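Local coordinates for cupin type-2 domain-containing protein (Ralstonia eutropha, PDB 2OPK) that is of unknown function but carries a small beta-barrel cupin domain and has been proposed to be a mannose-6-phosphate isomerase, at residues G7-D12 and P101-A106; P18-Q23 and I36-Q41; S61-I66 and W95-E100; E67-T72 and H88-V93. One frame throughout, in Å; residues are numbered along the deposited sequence.

Overall arrangement
Contact 1 is the buried one: packing without a cross-segment hydrogen bond joins the N-terminal turn to strand 102-109, close to the second subunit. Contact 2 is partly buried and pairs the first hairpin at the edge of the five-stranded sheet, with a polar network at its loop end. Contacts 3 and 4 hold the same two strands, 64-68 and 91-96, at centres about 17 Å apart; contact 4 lies within the loop closed by contact 3. Indole packing and a serine–aspartate bond mark contact 3, a surface salt bridge contact 4. Contacts 1 and 2 meet through neighbouring strands of one sheet, and T96 of contact 3 bonds to Q41 of contact 2.

Contact 1 of 4, residues G7-D12 and P101-A106; sequences GNLFAD and PTVWLA
Packing, mostly between apolar side chains, joins G7-D12 and P101-A106, and no hydrogen bond crosses from one to the other. L9 is the main contributor. Its CB points at strand 102-109, and its side chain crosses that of V103 obliquely, with CG 4.1 Å from V103 CG1. Of the two methyls, CD1 reaches along the strand to L105, meeting its CD1 at 4.2 Å. V103 answers with both branches. CG1, anti to the backbone N (chi1 179°), also approaches the turn's backbone, 3.6 Å from L9 O, while CG2 sits near the plane of the F10 ring, at its edge, 4.5 Å from F10 CD1.

In the cupin barrel, strand 102-109 lies in the middle of the five-stranded sheet; here L9 and F10 pack on its V103 and L105 side, whereas the CB of W104 points away from them, and its indole NE1 is hydrogen-bonded to S38 OG. The second subunit closes in around the same spot: M58 of that subunit packs on L9, and its L105 meets L105.

Polar interactions serve to shape the turn. N8 to A11 form a type I beta turn, whose own backbone bond, A11 N to N8 O, is weak at 3.3 Å. A firmer hold comes from the N8 side chain: OD1 accepts from F10 N at 2.8 Å, making an Asx turn, with the donor above the carbonyl plane. The amide's other end, ND2, bonds to D81 OD1 of the second subunit, and R35 takes the carbonyl oxygens of L9 and A11.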
loop_
_atom_site.group_PDB
_atom_site.type_symbol
_atom_site.label_atom_id
_atom_site.label_comp_id
_atom_site.label_asym_id
_atom_site.label_seq_id
_atom_site.Cartn_x
_atom_site.Cartn_y
_atom_site.Cartn_z
ATOM N N GLY B 7 7.434 -10.219 -1.689
ATOM C CA GLY B 7 6.374 -10.827 -2.457
ATOM C C GLY B 7 5.969 -9.908 -3.586
ATOM O O GLY B 7 6.576 -8.850 -3.801
ATOM N N ASN B 8 4.970 -10.360 -4.329
ATOM C CA ASN B 8 4.363 -9.566 -5.362
ATOM C C ASN B 8 2.871 -9.666 -5.154
ATOM O O ASN B 8 2.339 -10.774 -5.002
ATOM C CB ASN B 8 4.758 -10.025 -6.761
ATOM C CG ASN B 8 4.245 -9.087 -7.830
ATOM O OD1 ASN B 8 3.074 -9.136 -8.207
ATOM N ND2 ASN B 8 5.116 -8.215 -8.314
ATOM N N LEU B 9 2.213 -8.503 -5.131
ATOM C CA LEU B 9 0.772 -8.404 -4.878
ATOM C C LEU B 9 -0.088 -9.040 -5.975
ATOM O O LEU B 9 -1.218 -9.422 -5.716
ATOM C CB LEU B 9 0.378 -6.949 -4.723
ATOM C CG LEU B 9 -0.510 -6.669 -3.531
ATOM C CD1 LEU B 9 0.200 -6.952 -2.194
ATOM C CD2 LEU B 9 -0.940 -5.225 -3.593
ATOM N N PHE B 10 0.450 -9.175 -7.184
ATOM C CA PHE B 10 -0.287 -9.775 -8.325
ATOM C C PHE B 10 -0.005 -11.272 -8.595
ATOM O O PHE B 10 -0.596 -11.857 -9.493
ATOM C CB PHE B 10 -0.036 -8.960 -9.592
ATOM C CG PHE B 10 -0.171 -7.480 -9.378
ATOM C CD1 PHE B 10 -1.369 -6.938 -8.948
ATOM C CD2 PHE B 10 0.907 -6.634 -9.601
ATOM C CE1 PHE B 10 -1.486 -5.585 -8.725
ATOM C CE2 PHE B 10 0.789 -5.269 -9.409
ATOM C CZ PHE B 10 -0.407 -4.752 -8.958
ATOM N N ALA B 11 0.853 -11.878 -7.786
ATOM C CA ALA B 11 1.251 -13.280 -7.898
ATOM C C ALA B 11 0.258 -14.159 -7.160
ATOM O O ALA B 11 -0.285 -13.736 -6.167
ATOM C CB ALA B 11 2.702 -13.472 -7.276
ATOM N N ASP B 12 0.009 -15.368 -7.656
ATOM C CA ASP B 12 -0.869 -16.336 -6.989
ATOM C C ASP B 12 -2.254 -15.772 -6.682
ATOM O O ASP B 12 -2.770 -15.969 -5.582
ATOM C CB ASP B 12 -0.225 -16.855 -5.686
ATOM C CG ASP B 12 1.204 -17.352 -5.901
ATOM O OD1 ASP B 12 1.413 -18.087 -6.891
ATOM O OD2 ASP B 12 2.109 -17.034 -5.076
ATOM N N PRO B 101 -9.863 -9.953 -11.776
ATOM C CA PRO B 101 -9.670 -9.728 -10.338
ATOM C C PRO B 101 -9.383 -8.278 -9.946
ATOM O O PRO B 101 -8.755 -7.526 -10.691
ATOM C CB PRO B 101 -8.466 -10.640 -9.980
ATOM C CG PRO B 101 -8.408 -11.647 -11.011
ATOM C CD PRO B 101 -8.952 -10.997 -12.296
ATOM N N THR B 102 -9.880 -7.902 -8.777
ATOM C CA THR B 102 -9.585 -6.641 -8.166
ATOM C C THR B 102 -8.708 -6.986 -6.952
ATOM O O THR B 102 -9.146 -7.701 -6.039
ATOM C CB THR B 102 -10.850 -5.884 -7.759
ATOM O OG1 THR B 102 -11.596 -5.535 -8.923
ATOM C CG2 THR B 102 -10.505 -4.600 -7.031
ATOM N N VAL B 103 -7.461 -6.530 -6.990
ATOM C CA VAL B 103 -6.527 -6.730 -5.881
ATOM C C VAL B 103 -6.377 -5.431 -5.122
ATOM O O VAL B 103 -6.104 -4.381 -5.726
ATOM C CB VAL B 103 -5.108 -7.193 -6.379
ATOM C CG1 VAL B 103 -4.165 -7.375 -5.197
ATOM C CG2 VAL B 103 -5.225 -8.477 -7.216
ATOM N N TRP B 104 -6.540 -5.508 -3.805
ATOM C CA TRP B 104 -6.460 -4.348 -2.911
ATOM C C TRP B 104 -5.325 -4.524 -1.931
ATOM O O TRP B 104 -4.908 -5.646 -1.652
ATOM C CB TRP B 104 -7.676 -4.233 -2.030
ATOM C CG TRP B 104 -9.040 -4.387 -2.647
ATOM C CD1 TRP B 104 -9.574 -5.509 -3.158
ATOM C CD2 TRP B 104 -10.050 -3.372 -2.749
ATOM N NE1 TRP B 104 -10.859 -5.273 -3.584
ATOM C CE2 TRP B 104 -11.173 -3.963 -3.352
ATOM C CE3 TRP B 104 -10.104 -2.017 -2.405
ATOM C CZ2 TRP B 104 -12.356 -3.252 -3.590
ATOM C CZ3 TRP B 104 -11.268 -1.308 -2.625
ATOM C CH2 TRP B 104 -12.377 -1.916 -3.227
ATOM N N LEU B 105 -4.876 -3.398 -1.390
ATOM C CA LEU B 105 -3.922 -3.372 -0.280
ATOM C C LEU B 105 -4.633 -2.641 0.823
ATOM O O LEU B 105 -5.154 -1.539 0.601
ATOM C CB LEU B 105 -2.651 -2.620 -0.666
ATOM C CG LEU B 105 -1.559 -2.609 0.405
ATOM C CD1 LEU B 105 -0.971 -4.010 0.635
ATOM C CD2 LEU B 105 -0.481 -1.658 -0.029
ATOM N N ALA B 106 -4.707 -3.261 1.996
ATOM C CA ALA B 106 -5.444 -2.712 3.109
ATOM C C ALA B 106 -4.596 -2.689 4.376
ATOM O O ALA B 106 -3.854 -3.644 4.661
ATOM C CB ALA B 106 -6.736 -3.493 3.326
#

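Contact 2 of 4, residues P18-Q23 and I36-Q41; sequences PDEIFQ and IISNGQ
Strands 21-28 and 31-38 form a beta hairpin at the edge of the five-stranded sheet, and this contact lies at its open end. I21 and I37 are a hydrogen-bonded antiparallel pair: I21 N gives to I37 O at 3.0 Å and I37 N to I21 O at 2.8 Å, both in the carbonyl plane. Their CB atoms meet on one face. On the other, F22 and I36 run side by side, and I36 CG2 comes over the phenyl face, 4.0 Å from the centroid, as a CH-pi contact.

Toward the strand ends the chemistry turns polar. E20, extended beyond CG, accepts from S38 OG at OE2 over 2.6 Å, from above the carboxylate plane. Q41 bends at chi2 (90°), so its amide works both ways: NE2 donates almost straight to P18 O (3.0 Å, 171°), and OE1 accepts from N39 N at 2.8 Å. One water donates hydrogen bonds to D19 O and I37 O while accepting from N39 ND2. Past the last paired residues, then, side chains and water continue the bonding where the chains diverge, at the open end of an antiparallel beta hairpin on the edge of a cupin sheet.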
loop_
_atom_site.group_PDB
_atom_site.type_symbol
_atom_site.label_atom_id
_atom_site.label_comp_id
_atom_site.label_asym_id
_atom_site.label_seq_id
_atom_site.Cartn_x
_atom_site.Cartn_y
_atom_site.Cartn_z
ATOM N N PRO B 18 -15.268 -17.819 -5.886
ATOM C CA PRO B 18 -16.610 -17.292 -5.599
ATOM C C PRO B 18 -16.691 -16.251 -4.513
ATOM O O PRO B 18 -17.574 -15.382 -4.580
ATOM C CB PRO B 18 -17.382 -18.531 -5.119
ATOM C CG PRO B 18 -16.652 -19.628 -5.686
ATOM C CD PRO B 18 -15.220 -19.260 -5.609
ATOM N N ASP B 19 -15.795 -16.322 -3.512
ATOM C CA ASP B 19 -15.767 -15.338 -2.433
ATOM C C ASP B 19 -14.451 -14.582 -2.342
ATOM O O ASP B 19 -13.421 -15.066 -2.829
ATOM C CB ASP B 19 -16.064 -16.021 -1.116
ATOM C CG ASP B 19 -17.465 -16.597 -1.097
ATOM O OD1 ASP B 19 -18.417 -15.822 -1.240
ATOM O OD2 ASP B 19 -17.606 -17.821 -0.981
ATOM N N GLU B 20 -14.498 -13.400 -1.718
ATOM C CA GLU B 20 -13.288 -12.588 -1.515
ATOM C C GLU B 20 -12.303 -13.327 -0.652
ATOM O O GLU B 20 -12.706 -14.077 0.244
ATOM C CB GLU B 20 -13.554 -11.237 -0.833
ATOM C CG GLU B 20 -14.156 -10.237 -1.725
ATOM C CD GLU B 20 -14.126 -8.832 -1.151
ATOM O OE1 GLU B 20 -14.106 -8.667 0.089
ATOM O OE2 GLU B 20 -14.180 -7.901 -1.976
ATOM N N ILE B 21 -11.022 -13.117 -0.957
ATOM C CA ILE B 21 -9.906 -13.739 -0.262
ATOM C C ILE B 21 -9.072 -12.673 0.416
ATOM O O ILE B 21 -8.768 -11.635 -0.185
ATOM C CB ILE B 21 -9.057 -14.562 -1.293
ATOM C CG1 ILE B 21 -9.825 -15.828 -1.663
ATOM C CG2 ILE B 21 -7.684 -14.872 -0.783
ATOM C CD1 ILE B 21 -9.375 -16.482 -2.935
ATOM N N PHE B 22 -8.690 -12.944 1.666
ATOM C CA PHE B 22 -7.831 -12.085 2.422
ATOM C C PHE B 22 -6.571 -12.828 2.812
ATOM O O PHE B 22 -6.640 -13.990 3.246
ATOM C CB PHE B 22 -8.542 -11.606 3.688
ATOM C CG PHE B 22 -9.744 -10.753 3.413
ATOM C CD1 PHE B 22 -10.927 -11.319 2.990
ATOM C CD2 PHE B 22 -9.712 -9.378 3.635
ATOM C CE1 PHE B 22 -12.058 -10.538 2.754
ATOM C CE2 PHE B 22 -10.837 -8.583 3.338
ATOM C CZ PHE B 22 -11.996 -9.160 2.925
ATOM N N GLN B 23 -5.433 -12.153 2.671
ATOM C CA GLN B 23 -4.121 -12.722 2.999
ATOM C C GLN B 23 -3.256 -11.675 3.665
ATOM O O GLN B 23 -2.916 -10.672 3.040
ATOM C CB GLN B 23 -3.419 -13.256 1.753
ATOM C CG GLN B 23 -4.152 -14.443 1.187
ATOM C CD GLN B 23 -3.467 -15.071 0.016
ATOM O OE1 GLN B 23 -3.336 -14.437 -0.992
ATOM N NE2 GLN B 23 -3.078 -16.343 0.130
ATOM N N ILE B 36 -6.295 -8.131 -0.482
ATOM C CA ILE B 36 -7.672 -8.597 -0.665
ATOM C C ILE B 36 -7.823 -8.881 -2.146
ATOM O O ILE B 36 -7.366 -8.084 -2.993
ATOM C CB ILE B 36 -8.739 -7.560 -0.293
ATOM C CG1 ILE B 36 -8.452 -6.964 1.084
ATOM C CG2 ILE B 36 -10.185 -8.199 -0.383
ATOM C CD1 ILE B 36 -9.354 -5.734 1.521
ATOM N N ILE B 37 -8.413 -10.035 -2.467
ATOM C CA ILE B 37 -8.649 -10.430 -3.846
ATOM C C ILE B 37 -10.153 -10.566 -4.061
ATOM O O ILE B 37 -10.814 -11.454 -3.461
ATOM C CB ILE B 37 -7.963 -11.775 -4.195
ATOM C CG1 ILE B 37 -6.480 -11.772 -3.776
ATOM C CG2 ILE B 37 -8.111 -12.096 -5.678
ATOM C CD1 ILE B 37 -5.622 -10.769 -4.502
ATOM N N SER B 38 -10.692 -9.677 -4.895
ATOM C CA SER B 38 -12.085 -9.700 -5.283
ATOM C C SER B 38 -12.168 -10.226 -6.684
ATOM O O SER B 38 -11.240 -10.088 -7.495
ATOM C CB SER B 38 -12.687 -8.300 -5.251
ATOM O OG SER B 38 -12.548 -7.694 -3.978
ATOM N N ASN B 39 -13.303 -10.840 -6.962
ATOM C CA ASN B 39 -13.633 -11.323 -8.304
ATOM C C ASN B 39 -15.099 -11.007 -8.548
ATOM O O ASN B 39 -15.913 -11.918 -8.740
ATOM C CB ASN B 39 -13.400 -12.828 -8.425
ATOM C CG ASN B 39 -11.958 -13.164 -8.662
ATOM O OD1 ASN B 39 -11.467 -13.027 -9.784
ATOM N ND2 ASN B 39 -11.266 -13.629 -7.604
ATOM N N GLY B 40 -15.436 -9.717 -8.485
ATOM C CA GLY B 40 -16.786 -9.271 -8.803
ATOM C C GLY B 40 -17.794 -9.226 -7.683
ATOM O O GLY B 40 -18.939 -8.835 -7.911
ATOM N N GLN B 41 -17.377 -9.539 -6.469
ATOM C CA GLN B 41 -18.294 -9.489 -5.323
ATOM C C GLN B 41 -18.511 -8.062 -4.856
ATOM O O GLN B 41 -17.666 -7.183 -5.089
ATOM C CB GLN B 41 -17.792 -10.317 -4.115
ATOM C CG GLN B 41 -17.444 -11.762 -4.457
ATOM C CD GLN B 41 -15.986 -11.938 -4.878
ATOM O OE1 GLN B 41 -15.262 -10.961 -4.985
ATOM N NE2 GLN B 41 -15.574 -13.170 -5.167
HETATM O O HOH W 1 -12.177 -13.558 -4.754
HETATM O O HOH W 2 -16.573 -6.757 -2.288
#

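Contact 3 of 4, residues S61-I66 and W95-E100; sequences SGSAGI and WTDGGE
S63 OG has two partners: it donates to D97 OD2 at 2.7 Å, reaching it from above the carboxylate plane, and accepts a hydrogen bond from a water 2.6 Å away. The hydroxyl is placed by chi1 64°, which sets OG between the backbone N and the carbonyl carbon. That water in turn accepts from W95 NE1, lying in the indole plane at its edge, and so ties the serine to the tryptophan.

The other carboxylate oxygen of D97 looks back at its own loop. OD1 takes G99 N through its anti lone pair at 2.8 Å, an Asx turn, with a weak additional bond from E100 N. D97 N donates to S63 O, which is also gripped by T102 OG1, so each residue holds the other through both backbone and side chain.

All this continues the antiparallel pairing of strands 64-68 and 91-96, two members of the three-stranded sheet of the cupin barrel. G65 and W95 form a hydrogen-bonded pair, G65 N giving to W95 O at 3.0 Å, though the return bond from W95 N is weak. Next along, A64 and T96 are a non-hydrogen-bonded pair facing W104, and T96 OG1 bonds to Q41 O.

W95 folds back over the neighbouring strand, chi1 73° swinging its indole flat across the backbone. G65 CA lies 3.4 Å from the six-membered ring centroid and only 5° off the normal, a close CH-pi contact; A64 C sits over the same face. Glycine at G65 has no side chain, and the indole rests directly on bare backbone.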
loop_
_atom_site.group_PDB
_atom_site.type_symbol
_atom_site.label_atom_id
_atom_site.label_comp_id
_atom_site.label_asym_id
_atom_site.label_seq_id
_atom_site.Cartn_x
_atom_site.Cartn_y
_atom_site.Cartn_z
ATOM N N SER B 61 -5.142 -3.261 -8.584
ATOM C CA SER B 61 -5.513 -3.749 -9.895
ATOM C C SER B 61 -7.010 -3.953 -9.919
ATOM O O SER B 61 -7.640 -4.045 -8.873
ATOM C CB SER B 61 -4.807 -5.053 -10.268
ATOM O OG SER B 61 -5.118 -6.073 -9.333
ATOM N N GLY B 62 -7.585 -4.007 -11.126
ATOM C CA GLY B 62 -9.047 -4.073 -11.243
ATOM C C GLY B 62 -9.707 -2.731 -10.955
ATOM O O GLY B 62 -9.194 -1.693 -11.342
ATOM N N SER B 63 -10.892 -2.759 -10.372
ATOM C CA SER B 63 -11.674 -1.542 -10.142
ATOM C C SER B 63 -12.793 -1.826 -9.158
ATOM O O SER B 63 -13.179 -2.984 -8.960
ATOM C CB SER B 63 -12.279 -0.966 -11.442
ATOM O OG SER B 63 -13.213 -1.849 -12.039
ATOM N N ALA B 64 -13.332 -0.762 -8.577
ATOM C CA ALA B 64 -14.366 -0.891 -7.565
ATOM C C ALA B 64 -15.138 0.403 -7.335
ATOM O O ALA B 64 -14.828 1.461 -7.884
ATOM C CB ALA B 64 -13.699 -1.351 -6.201
ATOM N N GLY B 65 -16.157 0.276 -6.508
ATOM C CA GLY B 65 -16.879 1.385 -5.943
ATOM C C GLY B 65 -17.043 1.089 -4.466
ATOM O O GLY B 65 -17.268 -0.055 -4.097
ATOM N N ILE B 66 -16.859 2.115 -3.640
ATOM C CA ILE B 66 -17.049 2.055 -2.212
ATOM C C ILE B 66 -17.923 3.209 -1.776
ATOM O O ILE B 66 -17.700 4.333 -2.194
ATOM C CB ILE B 66 -15.725 2.173 -1.445
ATOM C CG1 ILE B 66 -14.912 0.895 -1.617
ATOM C CG2 ILE B 66 -15.975 2.426 0.065
ATOM C CD1 ILE B 66 -13.749 0.742 -0.660
ATOM N N TRP B 95 -19.441 -2.275 -5.546
ATOM C CA TRP B 95 -19.164 -3.237 -6.625
ATOM C C TRP B 95 -17.664 -3.444 -6.761
ATOM O O TRP B 95 -16.886 -2.628 -6.284
ATOM C CB TRP B 95 -19.717 -2.769 -7.997
ATOM C CG TRP B 95 -18.929 -1.625 -8.630
ATOM C CD1 TRP B 95 -17.852 -1.737 -9.460
ATOM C CD2 TRP B 95 -19.152 -0.211 -8.454
ATOM N NE1 TRP B 95 -17.368 -0.489 -9.803
ATOM C CE2 TRP B 95 -18.147 0.466 -9.204
ATOM C CE3 TRP B 95 -20.099 0.550 -7.746
ATOM C CZ2 TRP B 95 -18.071 1.847 -9.260
ATOM C CZ3 TRP B 95 -20.018 1.924 -7.806
ATOM C CH2 TRP B 95 -19.017 2.561 -8.556
ATOM N N THR B 96 -17.284 -4.528 -7.439
ATOM C CA THR B 96 -15.912 -4.768 -7.878
ATOM C C THR B 96 -15.954 -5.149 -9.351
ATOM O O THR B 96 -16.979 -5.566 -9.844
ATOM C CB THR B 96 -15.130 -5.836 -7.034
ATOM O OG1 THR B 96 -15.790 -7.119 -7.048
ATOM C CG2 THR B 96 -14.986 -5.372 -5.607
ATOM N N ASP B 97 -14.813 -5.003 -10.028
ATOM C CA ASP B 97 -14.670 -5.287 -11.445
ATOM C C ASP B 97 -15.257 -6.650 -11.811
ATOM O O ASP B 97 -14.940 -7.688 -11.172
ATOM C CB ASP B 97 -13.185 -5.222 -11.839
ATOM C CG ASP B 97 -12.970 -4.999 -13.311
ATOM O OD1 ASP B 97 -13.304 -5.896 -14.121
ATOM O OD2 ASP B 97 -12.425 -3.927 -13.653
ATOM N N GLY B 98 -16.121 -6.640 -12.826
ATOM C CA GLY B 98 -16.768 -7.870 -13.326
ATOM C C GLY B 98 -15.995 -8.668 -14.377
ATOM O O GLY B 98 -16.434 -9.742 -14.787
ATOM N N GLY B 99 -14.856 -8.148 -14.810
ATOM C CA GLY B 99 -14.083 -8.745 -15.867
ATOM C C GLY B 99 -12.745 -9.282 -15.476
ATOM O O GLY B 99 -12.164 -10.047 -16.229
ATOM N N GLU B 100 -12.230 -8.869 -14.323
ATOM C CA GLU B 100 -10.943 -9.355 -13.858
ATOM C C GLU B 100 -10.854 -9.247 -12.355
ATOM O O GLU B 100 -11.688 -8.571 -11.709
ATOM C CB GLU B 100 -9.810 -8.554 -14.467
ATOM C CG GLU B 100 -9.811 -7.066 -14.116
ATOM C CD GLU B 100 -8.632 -6.314 -14.757
ATOM O OE1 GLU B 100 -7.499 -6.826 -14.698
ATOM O OE2 GLU B 100 -8.829 -5.212 -15.279
HETATM O O HOH W 3 -15.479 -0.606 -12.083
#

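Contact 4 of 4, residues E67-T72 and H88-V93; sequences ECEGDT and HCRHRV
R90 leaves its backbone with CG anti to the carbonyl carbon (chi1 -55°), and its chain runs beside E69. CB and CG pass E69 OE1 at about van der Waals distance, and the bend at chi3 lays NE and NH2 alongside the E69 carboxylate. NE makes only weak bonds to the two carboxylate oxygens. At the tip NH2 donates to E69 OE2 at 3.0 Å, on the syn lone pair, forming a salt bridge with the acceptor near the guanidinium plane, which the carboxylate meets at 43°. A water joins E69 OE1 to R90 N, and W48 adds a cation-pi contact to the arginine.

Backbone bonds set the pairing. E69 N gives to R90 O nearly straight (2.9 Å, 175°), and E67 and R92 exchange two bonds as a hydrogen-bonded pair. E67 OE1 stays 4.6 Å from R92 NE, with a water bridging them, while R92 NH1 is hydrogen-bonded to F47 O. C68 and H91, on the opposite face, form a non-hydrogen-bonded pair, C68 SG lying 4.1 Å from H91 CB. Strand 64-68 leaves by a type II turn, C68 to D71. This pairs the middle and an outer strand of the three-stranded antiparallel sheet in a cupin barrel.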
loop_
_atom_site.group_PDB
_atom_site.type_symbol
_atom_site.label_atom_id
_atom_site.label_comp_id
_atom_site.label_asym_id
_atom_site.label_seq_id
_atom_site.Cartn_x
_atom_site.Cartn_y
_atom_site.Cartn_z
ATOM N N GLU B 67 -18.868 2.926 -0.898
ATOM C CA GLU B 67 -19.712 3.935 -0.283
ATOM C C GLU B 67 -19.428 4.109 1.216
ATOM O O GLU B 67 -19.476 3.137 1.986
ATOM C CB GLU B 67 -21.178 3.538 -0.422
ATOM C CG GLU B 67 -22.123 4.663 -0.035
ATOM C CD GLU B 67 -23.586 4.303 -0.244
ATOM O OE1 GLU B 67 -23.898 3.362 -1.015
ATOM O OE2 GLU B 67 -24.424 4.973 0.393
ATOM N N CYS B 68 -19.158 5.343 1.626
ATOM C CA CYS B 68 -19.034 5.676 3.034
ATOM C C CYS B 68 -20.355 6.255 3.462
ATOM O O CYS B 68 -20.953 7.025 2.725
ATOM C CB CYS B 68 -17.950 6.698 3.256
ATOM S SG CYS B 68 -16.352 6.066 2.944
ATOM N N GLU B 69 -20.826 5.873 4.640
ATOM C CA GLU B 69 -22.121 6.346 5.140
ATOM C C GLU B 69 -22.119 7.865 5.253
ATOM O O GLU B 69 -21.113 8.476 5.642
ATOM C CB GLU B 69 -22.422 5.731 6.500
ATOM C CG GLU B 69 -23.893 5.770 6.860
ATOM C CD GLU B 69 -24.204 4.854 8.027
ATOM O OE1 GLU B 69 -23.540 5.028 9.081
ATOM O OE2 GLU B 69 -25.088 3.970 7.867
ATOM N N GLY B 70 -23.237 8.479 4.888
ATOM C CA GLY B 70 -23.311 9.951 4.829
ATOM C C GLY B 70 -22.916 10.554 3.474
ATOM O O GLY B 70 -23.165 11.739 3.224
ATOM N N ASP B 71 -22.284 9.760 2.607
ATOM C CA ASP B 71 -21.977 10.209 1.251
ATOM C C ASP B 71 -23.229 10.093 0.411
ATOM O O ASP B 71 -24.089 9.247 0.663
ATOM C CB ASP B 71 -20.850 9.384 0.615
ATOM C CG ASP B 71 -19.473 9.760 1.152
ATOM O OD1 ASP B 71 -19.390 10.468 2.181
ATOM O OD2 ASP B 71 -18.461 9.350 0.544
ATOM N N THR B 72 -23.317 10.938 -0.604
ATOM C CA THR B 72 -24.470 10.900 -1.498
ATOM C C THR B 72 -24.500 9.665 -2.414
ATOM O O THR B 72 -25.576 9.209 -2.803
ATOM C CB THR B 72 -24.620 12.212 -2.335
ATOM O OG1 THR B 72 -25.590 11.994 -3.367
ATOM C CG2 THR B 72 -23.289 12.678 -2.977
ATOM N N HIS B 88 -15.036 3.545 13.288
ATOM C CA HIS B 88 -16.468 3.740 13.436
ATOM C C HIS B 88 -17.197 4.420 12.288
ATOM O O HIS B 88 -18.419 4.538 12.352
ATOM C CB HIS B 88 -16.824 4.286 14.817
ATOM C CG HIS B 88 -16.318 3.405 15.912
ATOM N ND1 HIS B 88 -16.698 2.081 16.024
ATOM C CD2 HIS B 88 -15.398 3.621 16.881
ATOM C CE1 HIS B 88 -16.055 1.534 17.037
ATOM N NE2 HIS B 88 -15.267 2.451 17.580
ATOM N N CYS B 89 -16.475 4.874 11.253
ATOM C CA CYS B 89 -17.108 5.376 10.025
ATOM C C CYS B 89 -17.461 4.147 9.251
ATOM O O CYS B 89 -16.610 3.307 9.041
ATOM C CB CYS B 89 -16.175 6.217 9.159
ATOM S SG CYS B 89 -16.839 6.501 7.471
ATOM N N ARG B 90 -18.718 4.033 8.843
ATOM C CA ARG B 90 -19.208 2.834 8.199
ATOM C C ARG B 90 -19.066 2.926 6.699
ATOM O O ARG B 90 -19.190 4.012 6.126
ATOM C CB ARG B 90 -20.662 2.545 8.604
ATOM C CG ARG B 90 -20.873 2.445 10.136
ATOM C CD ARG B 90 -22.025 1.502 10.509
ATOM N NE ARG B 90 -23.329 1.841 9.910
ATOM C CZ ARG B 90 -24.388 1.016 9.864
ATOM N NH1 ARG B 90 -24.323 -0.221 10.352
ATOM N NH2 ARG B 90 -25.529 1.405 9.290
ATOM N N HIS B 91 -18.768 1.784 6.075
ATOM C CA HIS B 91 -18.588 1.757 4.642
ATOM C C HIS B 91 -18.945 0.373 4.070
ATOM O O HIS B 91 -19.110 -0.616 4.787
ATOM C CB HIS B 91 -17.166 2.247 4.264
ATOM C CG HIS B 91 -16.088 1.207 4.407
ATOM N ND1 HIS B 91 -15.589 0.799 5.627
ATOM C CD2 HIS B 91 -15.398 0.517 3.473
ATOM C CE1 HIS B 91 -14.661 -0.117 5.436
ATOM N NE2 HIS B 91 -14.529 -0.313 4.137
ATOM N N ARG B 92 -19.147 0.342 2.771
ATOM C CA ARG B 92 -19.476 -0.880 2.084
ATOM C C ARG B 92 -18.881 -0.848 0.693
ATOM O O ARG B 92 -18.580 0.221 0.185
ATOM C CB ARG B 92 -20.999 -1.075 2.008
ATOM C CG ARG B 92 -21.778 0.077 1.344
ATOM C CD ARG B 92 -23.286 -0.216 1.325
ATOM N NE ARG B 92 -23.669 -1.060 0.188
ATOM C CZ ARG B 92 -23.839 -2.383 0.209
ATOM N NH1 ARG B 92 -23.761 -3.096 1.328
ATOM N NH2 ARG B 92 -24.152 -2.991 -0.932
ATOM N N VAL B 93 -18.709 -2.040 0.109
ATOM C CA VAL B 93 -18.253 -2.190 -1.249
ATOM C C VAL B 93 -19.499 -2.255 -2.127
ATOM O O VAL B 93 -20.291 -3.193 -2.027
ATOM C CB VAL B 93 -17.363 -3.447 -1.404
ATOM C CG1 VAL B 93 -16.952 -3.623 -2.845
ATOM C CG2 VAL B 93 -16.143 -3.304 -0.516
HETATM O O HOH W 4 -23.363 0.748 -1.899
HETATM O O HOH W 5 -20.873 6.063 9.596
#